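Local coordinates for HD domain protein (Enterococcus faecalis, PDB 4LRL) that probably hydrolyses deoxynucleoside triphosphates to deoxynucleosides and triphosphate at a metal-bearing HD-type site, under allosteric control by bound nucleotides, at residues Y370-I375 with E466-Y470; E294-D298 with D334-S338. One frame throughout, in Å; residues are numbered along the deposited sequence.

Contact 1: Y370-I375 with E466-Y470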
ATOM      1  N   TYR C 370      24.548  10.300  41.625  1.00 37.36           N
ATOM      2  CA  TYR C 370      23.720  11.153  42.465  1.00 37.43           C
ATOM      3  C   TYR C 370      22.224  10.881  42.234  1.00 36.31           C
ATOM      4  O   TYR C 370      21.482  10.677  43.188  1.00 36.09           O
ATOM      5  CB  TYR C 370      24.086  12.635  42.260  1.00 38.44           C
ATOM      6  CG  TYR C 370      23.219  13.603  43.036  1.00 38.73           C
ATOM      7  CD1 TYR C 370      22.313  14.427  42.383  1.00 39.41           C
ATOM      8  CD2 TYR C 370      23.282  13.669  44.428  1.00 40.49           C
ATOM      9  CE1 TYR C 370      21.498  15.308  43.091  1.00 40.01           C
ATOM     10  CE2 TYR C 370      22.475  14.543  45.144  1.00 40.76           C
ATOM     11  CZ  TYR C 370      21.589  15.360  44.467  1.00 40.50           C
ATOM     12  OH  TYR C 370      20.788  16.224  45.169  1.00 41.58           O
ATOM     13  N   LEU C 371      21.801  10.844  40.971  1.00 35.71           N
ATOM     14  CA  LEU C 371      20.419  10.474  40.619  1.00 35.06           C
ATOM     15  C   LEU C 371      20.044   9.088  41.119  1.00 34.89           C
ATOM     16  O   LEU C 371      18.901   8.865  41.541  1.00 34.87           O
ATOM     17  CB  LEU C 371      20.182  10.550  39.107  1.00 34.31           C
ATOM     18  CG  LEU C 371      20.476  11.889  38.432  1.00 34.77           C
ATOM     19  CD1 LEU C 371      20.071  11.829  36.983  1.00 34.37           C
ATOM     20  CD2 LEU C 371      19.767  13.040  39.137  1.00 34.70           C
ATOM     21  N   ARG C 372      21.001   8.163  41.074  1.00 34.84           N
ATOM     22  CA  ARG C 372      20.800   6.836  41.658  1.00 35.07           C
ATOM     23  C   ARG C 372      20.604   6.877  43.173  1.00 36.02           C
ATOM     24  O   ARG C 372      19.780   6.131  43.699  1.00 36.04           O
ATOM     25  CB  ARG C 372      21.942   5.893  41.290  1.00 35.52           C
ATOM     26  CG  ARG C 372      21.741   5.275  39.921  1.00 34.34           C
ATOM     27  CD  ARG C 372      22.984   4.574  39.448  1.00 33.04           C
ATOM     28  NE  ARG C 372      22.662   3.668  38.358  1.00 32.40           N
ATOM     29  CZ  ARG C 372      23.549   3.183  37.498  1.00 32.23           C
ATOM     30  NH1 ARG C 372      24.830   3.529  37.593  1.00 31.88           N
ATOM     31  NH2 ARG C 372      23.144   2.351  36.541  1.00 30.60           N
ATOM     32  N   GLU C 373      21.348   7.746  43.867  1.00 37.02           N
ATOM     33  CA  GLU C 373      21.108   7.980  45.285  1.00 37.94           C
ATOM     34  C   GLU C 373      19.675   8.461  45.522  1.00 38.02           C
ATOM     35  O   GLU C 373      18.968   7.910  46.355  1.00 38.68           O
ATOM     36  CB  GLU C 373      22.095   8.986  45.876  1.00 38.95           C
ATOM     37  CG  GLU C 373      21.868   9.193  47.371  1.00 40.95           C
ATOM     38  CD  GLU C 373      22.705  10.300  47.991  1.00 43.37           C
ATOM     39  OE1 GLU C 373      23.406  11.038  47.268  1.00 42.77           O
ATOM     40  OE2 GLU C 373      22.658  10.423  49.234  1.00 47.24           O
ATOM     41  N   LEU C 374      19.247   9.471  44.770  1.00 37.70           N
ATOM     42  CA  LEU C 374      17.911  10.031  44.936  1.00 38.29           C
ATOM     43  C   LEU C 374      16.825   8.990  44.715  1.00 38.32           C
ATOM     44  O   LEU C 374      15.853   8.933  45.468  1.00 39.55           O
ATOM     45  CB  LEU C 374      17.692  11.214  43.988  1.00 37.81           C
ATOM     46  CG  LEU C 374      18.615  12.428  44.129  1.00 38.04           C
ATOM     47  CD1 LEU C 374      18.267  13.449  43.052  1.00 34.68           C
ATOM     48  CD2 LEU C 374      18.537  13.044  45.549  1.00 37.54           C
ATOM     49  N   ILE C 375      17.001   8.176  43.678  1.00 37.80           N
ATOM     50  CA  ILE C 375      16.047   7.137  43.301  1.00 37.46           C
ATOM     51  C   ILE C 375      15.945   6.116  44.433  1.00 38.54           C
ATOM     52  O   ILE C 375      14.849   5.672  44.775  1.00 39.15           O
ATOM     53  CB  ILE C 375      16.468   6.490  41.941  1.00 36.56           C
ATOM     54  CG1 ILE C 375      16.114   7.434  40.781  1.00 35.71           C
ATOM     55  CG2 ILE C 375      15.870   5.095  41.746  1.00 34.98           C
ATOM     56  CD1 ILE C 375      16.945   7.218  39.509  1.00 34.85           C
ATOM     57  N   GLU C 466      14.000  17.670  42.976  1.00 53.47           N
ATOM     58  CA  GLU C 466      15.447  17.682  42.792  1.00 50.91           C
ATOM     59  C   GLU C 466      15.826  16.808  41.598  1.00 47.46           C
ATOM     60  O   GLU C 466      16.507  17.263  40.681  1.00 46.41           O
ATOM     61  CB  GLU C 466      16.165  17.231  44.071  1.00 50.74           C
ATOM     62  CG  GLU C 466      17.686  17.072  43.941  1.00 49.73           C
ATOM     63  CD  GLU C 466      18.442  18.387  43.802  1.00 51.19           C
ATOM     64  OE1 GLU C 466      17.811  19.452  43.628  1.00 53.15           O
ATOM     65  OE2 GLU C 466      19.685  18.351  43.862  1.00 50.18           O
ATOM     66  N   PHE C 467      15.344  15.569  41.601  1.00 46.36           N
ATOM     67  CA  PHE C 467      15.540  14.663  40.479  1.00 43.68           C
ATOM     68  C   PHE C 467      15.096  15.261  39.135  1.00 44.14           C
ATOM     69  O   PHE C 467      15.855  15.215  38.154  1.00 42.78           O
ATOM     70  CB  PHE C 467      14.828  13.327  40.721  1.00 43.36           C
ATOM     71  CG  PHE C 467      15.021  12.345  39.607  1.00 40.84           C
ATOM     72  CD1 PHE C 467      16.030  11.388  39.676  1.00 37.90           C
ATOM     73  CD2 PHE C 467      14.215  12.397  38.466  1.00 40.47           C
ATOM     74  CE1 PHE C 467      16.224  10.485  38.630  1.00 37.02           C
ATOM     75  CE2 PHE C 467      14.396  11.497  37.420  1.00 38.86           C
ATOM     76  CZ  PHE C 467      15.400  10.539  37.499  1.00 36.97           C
ATOM     77  N   SER C 468      13.885  15.822  39.104  1.00 46.71           N
ATOM     78  CA  SER C 468      13.291  16.387  37.884  1.00 48.20           C
ATOM     79  C   SER C 468      14.141  17.475  37.248  1.00 48.27           C
ATOM     80  O   SER C 468      14.181  17.592  36.025  1.00 48.28           O
ATOM     81  CB  SER C 468      11.894  16.955  38.166  1.00 52.30           C
ATOM     82  OG  SER C 468      11.022  15.956  38.666  1.00 53.47           O
ATOM     83  N   SER C 469      14.816  18.269  38.081  1.00 48.75           N
ATOM     84  CA  SER C 469      15.642  19.384  37.605  1.00 49.24           C
ATOM     85  C   SER C 469      16.858  18.926  36.782  1.00 46.75           C
ATOM     86  O   SER C 469      17.504  19.745  36.120  1.00 47.99           O
ATOM     87  CB  SER C 469      16.080  20.269  38.774  1.00 50.58           C
ATOM     88  OG  SER C 469      16.885  19.541  39.687  1.00 48.87           O
ATOM     89  N   TYR C 470      17.144  17.623  36.812  1.00 43.76           N
ATOM     90  CA  TYR C 470      18.229  17.030  36.025  1.00 42.20           C
ATOM     91  C   TYR C 470      17.781  16.449  34.672  1.00 42.41           C
ATOM     92  O   TYR C 470      18.625  16.033  33.868  1.00 41.68           O
ATOM     93  CB  TYR C 470      18.950  15.950  36.837  1.00 39.98           C
ATOM     94  CG  TYR C 470      19.859  16.517  37.906  1.00 40.59           C
ATOM     95  CD1 TYR C 470      19.399  16.716  39.211  1.00 39.87           C
ATOM     96  CD2 TYR C 470      21.171  16.880  37.605  1.00 40.86           C
ATOM     97  CE1 TYR C 470      20.231  17.250  40.191  1.00 42.19           C
ATOM     98  CE2 TYR C 470      22.012  17.412  38.574  1.00 41.88           C
ATOM     99  CZ  TYR C 470      21.537  17.592  39.864  1.00 42.47           C
ATOM    100  OH  TYR C 470      22.370  18.122  40.820  1.00 44.71           O
TER
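Tyr370 reaches across from helix 361-377 with its hydroxyl 2.7 Å from Glu466 OE2, giving the proton to the carboxylate. The bond uses the anti side of OE2 and lies 21° out of the carboxylate plane, while the carboxylate stands perpendicular to the phenol ring. Glu466 gets there by a bend at chi2 (71°), and its CG packs against Leu374 CD1. Tyr470 comes up beside the same phenol: the two side chains cross at about a right angle, and CE1 of Tyr470 meets the edge of the Tyr370 ring at its CE1, 3.7 Å away. Beyond the phenol-carboxylate bond the contact is apolar. Leu371 sends CD2 against CG and CD1 of Tyr470, 3.7 Å from each, and its CB packs against Phe467 CE1. That ring has CG anti to the backbone N (chi1 -179°), which carries CE1 to 3.5 Å from Ile375 CD1 and 3.7 Å from Ile375 CG1. Phe444 meets Phe467 edge-to-face and also touches Ile375, so strand 441-444 backs the two helices. Lys479 makes a cation-pi contact with Tyr470. The chemistry is thus graded: buried leucine, isoleucine and phenylalanine supply close apolar packing, and one short phenol-carboxylate bond at the partly exposed margin adds direction, fixing how Tyr370 and Glu466 face each other.

Contact 2: E294-D298 with D334-S338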
ATOM      1  N   GLU C 294      19.773 -18.278  52.103  1.00 78.29           N
ATOM      2  CA  GLU C 294      18.789 -17.896  53.122  1.00 79.99           C
ATOM      3  C   GLU C 294      17.375 -17.766  52.554  1.00 78.44           C
ATOM      4  O   GLU C 294      16.390 -18.018  53.254  1.00 80.08           O
ATOM      5  CB  GLU C 294      19.211 -16.594  53.803  1.00 80.05           C
ATOM      6  CG  GLU C 294      20.348 -16.768  54.792  1.00 83.14           C
ATOM      7  CD  GLU C 294      21.543 -15.897  54.462  1.00 82.96           C
ATOM      8  OE1 GLU C 294      22.678 -16.301  54.792  1.00 84.99           O
ATOM      9  OE2 GLU C 294      21.355 -14.817  53.860  1.00 81.18           O
ATOM     10  N   PHE C 295      17.284 -17.375  51.288  1.00 75.76           N
ATOM     11  CA  PHE C 295      16.005 -17.275  50.595  1.00 74.26           C
ATOM     12  C   PHE C 295      15.570 -18.656  50.109  1.00 75.16           C
ATOM     13  O   PHE C 295      15.934 -19.074  49.007  1.00 74.14           O
ATOM     14  CB  PHE C 295      16.119 -16.292  49.417  1.00 70.93           C
ATOM     15  CG  PHE C 295      14.807 -15.979  48.752  1.00 68.74           C
ATOM     16  CD1 PHE C 295      13.987 -14.969  49.248  1.00 67.93           C
ATOM     17  CD2 PHE C 295      14.394 -16.691  47.624  1.00 66.81           C
ATOM     18  CE1 PHE C 295      12.770 -14.676  48.636  1.00 66.93           C
ATOM     19  CE2 PHE C 295      13.180 -16.412  47.008  1.00 65.23           C
ATOM     20  CZ  PHE C 295      12.367 -15.399  47.509  1.00 65.51           C
ATOM     21  N   ASP C 296      14.794 -19.366  50.925  1.00 77.77           N
ATOM     22  CA  ASP C 296      14.399 -20.734  50.569  1.00 79.13           C
ATOM     23  C   ASP C 296      12.990 -20.857  49.965  1.00 78.01           C
ATOM     24  O   ASP C 296      12.430 -21.959  49.891  1.00 79.40           O
ATOM     25  CB  ASP C 296      14.593 -21.705  51.746  1.00 82.93           C
ATOM     26  CG  ASP C 296      14.830 -23.152  51.286  1.00 84.95           C
ATOM     27  OD1 ASP C 296      15.003 -23.373  50.059  1.00 83.57           O
ATOM     28  OD2 ASP C 296      14.842 -24.068  52.148  1.00 87.69           O
ATOM     29  N   TYR C 297      12.428 -19.736  49.511  1.00 75.63           N
ATOM     30  CA  TYR C 297      11.137 -19.763  48.824  1.00 74.29           C
ATOM     31  C   TYR C 297      11.253 -20.388  47.434  1.00 71.85           C
ATOM     32  O   TYR C 297      12.270 -20.235  46.752  1.00 70.43           O
ATOM     33  CB  TYR C 297      10.522 -18.365  48.727  1.00 73.16           C
ATOM     34  CG  TYR C 297       9.046 -18.388  48.409  1.00 74.26           C
ATOM     35  CD1 TYR C 297       8.096 -18.567  49.419  1.00 78.39           C
ATOM     36  CD2 TYR C 297       8.596 -18.240  47.097  1.00 73.49           C
ATOM     37  CE1 TYR C 297       6.727 -18.595  49.126  1.00 79.94           C
ATOM     38  CE2 TYR C 297       7.234 -18.267  46.791  1.00 74.67           C
ATOM     39  CZ  TYR C 297       6.308 -18.441  47.806  1.00 77.98           C
ATOM     40  OH  TYR C 297       4.966 -18.463  47.497  1.00 79.57           O
ATOM     41  N   ASP C 298      10.197 -21.093  47.035  1.00 71.15           N
ATOM     42  CA  ASP C 298      10.135 -21.782  45.753  1.00 69.12           C
ATOM     43  C   ASP C 298       9.762 -20.813  44.625  1.00 65.64           C
ATOM     44  O   ASP C 298       8.711 -20.170  44.679  1.00 65.26           O
ATOM     45  CB  ASP C 298       9.117 -22.932  45.847  1.00 70.83           C
ATOM     46  CG  ASP C 298       9.158 -23.865  44.644  1.00 70.31           C
ATOM     47  OD1 ASP C 298       8.277 -24.751  44.568  1.00 71.86           O
ATOM     48  OD2 ASP C 298      10.060 -23.726  43.784  1.00 67.79           O
ATOM     49  N   ASP C 334       3.575 -13.236  42.918  1.00 50.93           N
ATOM     50  CA  ASP C 334       3.130 -13.606  44.269  1.00 53.73           C
ATOM     51  C   ASP C 334       4.241 -14.122  45.203  1.00 54.21           C
ATOM     52  O   ASP C 334       3.971 -14.521  46.342  1.00 56.35           O
ATOM     53  CB  ASP C 334       1.980 -14.611  44.177  1.00 55.89           C
ATOM     54  CG  ASP C 334       0.812 -14.085  43.356  1.00 57.50           C
ATOM     55  OD1 ASP C 334       0.526 -12.867  43.418  1.00 58.99           O
ATOM     56  OD2 ASP C 334       0.181 -14.888  42.640  1.00 61.21           O
ATOM     57  N   VAL C 335       5.483 -14.097  44.715  1.00 52.20           N
ATOM     58  CA  VAL C 335       6.673 -14.464  45.490  1.00 52.65           C
ATOM     59  C   VAL C 335       7.010 -13.370  46.522  1.00 52.80           C
ATOM     60  O   VAL C 335       6.930 -12.186  46.202  1.00 51.52           O
ATOM     61  CB  VAL C 335       7.874 -14.741  44.529  1.00 51.01           C
ATOM     62  CG1 VAL C 335       9.233 -14.651  45.247  1.00 51.89           C
ATOM     63  CG2 VAL C 335       7.708 -16.105  43.864  1.00 51.44           C
ATOM     64  N   PRO C 336       7.376 -13.756  47.763  1.00 54.55           N
ATOM     65  CA  PRO C 336       7.625 -12.739  48.785  1.00 55.40           C
ATOM     66  C   PRO C 336       9.023 -12.112  48.704  1.00 54.01           C
ATOM     67  O   PRO C 336       9.830 -12.212  49.639  1.00 55.47           O
ATOM     68  CB  PRO C 336       7.415 -13.500  50.103  1.00 58.12           C
ATOM     69  CG  PRO C 336       7.767 -14.894  49.782  1.00 58.62           C
ATOM     70  CD  PRO C 336       7.457 -15.118  48.321  1.00 56.60           C
ATOM     71  N   ASP C 337       9.293 -11.492  47.566  1.00 51.34           N
ATOM     72  CA  ASP C 337      10.375 -10.551  47.426  1.00 49.95           C
ATOM     73  C   ASP C 337       9.770  -9.352  46.730  1.00 48.41           C
ATOM     74  O   ASP C 337       9.116  -9.491  45.695  1.00 47.67           O
ATOM     75  CB  ASP C 337      11.514 -11.133  46.595  1.00 48.83           C
ATOM     76  CG  ASP C 337      12.619 -10.117  46.336  1.00 48.12           C
ATOM     77  OD1 ASP C 337      13.282  -9.691  47.313  1.00 48.44           O
ATOM     78  OD2 ASP C 337      12.819  -9.739  45.157  1.00 45.61           O
ATOM     79  N   SER C 338       9.979  -8.176  47.305  1.00 48.51           N
ATOM     80  CA  SER C 338       9.394  -6.939  46.804  1.00 47.37           C
ATOM     81  C   SER C 338       9.840  -6.632  45.369  1.00 44.57           C
ATOM     82  O   SER C 338       9.018  -6.374  44.488  1.00 43.79           O
ATOM     83  CB  SER C 338       9.732  -5.789  47.766  1.00 48.26           C
ATOM     84  OG  SER C 338       9.471  -4.521  47.184  1.00 49.74           O
TER
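Two surface loops of the HD-associated region meet here, one following helix 270-291 and the other joining helix 322-332 to helix 338-348, with Tyr297 of the first lying against Pro336 of the second. The touching parts run nearly antiparallel, 163° apart, yet no hydrogen bond joins them; side chains do the work. Tyr297 and Pro336 cross at about a right angle, and CD of the proline stands 3.3 Å from the ring centroid, only 4° off the normal, a CH-pi contact over the middle of one face. The proline CG follows it, 3.7 Å from Tyr297 CD1. Val335 divides its two methyls between the aromatic residues: CG2 approaches Tyr297 CE2 at 3.7 Å, obliquely to that ring, whereas CG1 lies at the edge of the Phe295 ring, 3.9 Å from CZ. Tyr297 extends with CG anti to the backbone N (chi1 -163°), Phe295 is extended in the same way, and this carries the rings across to the facing loop. The carbonyl O of Pro336 also sits near the plane of the Phe295 ring, 4.0 Å from CE1, and Asp337 CB comes obliquely to the same ring.

Further in, Leu289 of helix 270-291 touches both Phe295 and Asp337, and Arg285 forms a salt bridge to Asp337 OD1. The other carboxylate oxygen of Asp337, OD2, accepts a hydrogen bond from Leu340 N. An inverse gamma turn is centred on Pro336, with a weak bond of 2.8 Å from Asp337 N to Val335 O. The turn leads directly into an aspartate N-cap, an arrangement characteristic of the start of a helix, here helix 338-348.

Followed from the N terminus, the two contacts come in series. Contact 2 closes first: the chain leaves helix 270-291, enters the loop at 294-298, passes through helices 305-308, 314-318 and 322-332 and returns at 334-338, a largely helical excursion of 35 residues. It then runs through helix 338-348 and strand 354-357 before helix 361-377 opens contact 1. That second loop is longer, 90 residues, mostly outside helices and strands, and ends where helix 461-468 gives way to the C-terminal tail. The loops neither nest nor cross. Their centres lie 30 Å apart, with nearest atoms about 12 Å apart. Contact 2 ties the loop after helix 270-291 to the loop before helix 338-348, whereas contact 1 packs the C-terminal helix onto helix 361-377.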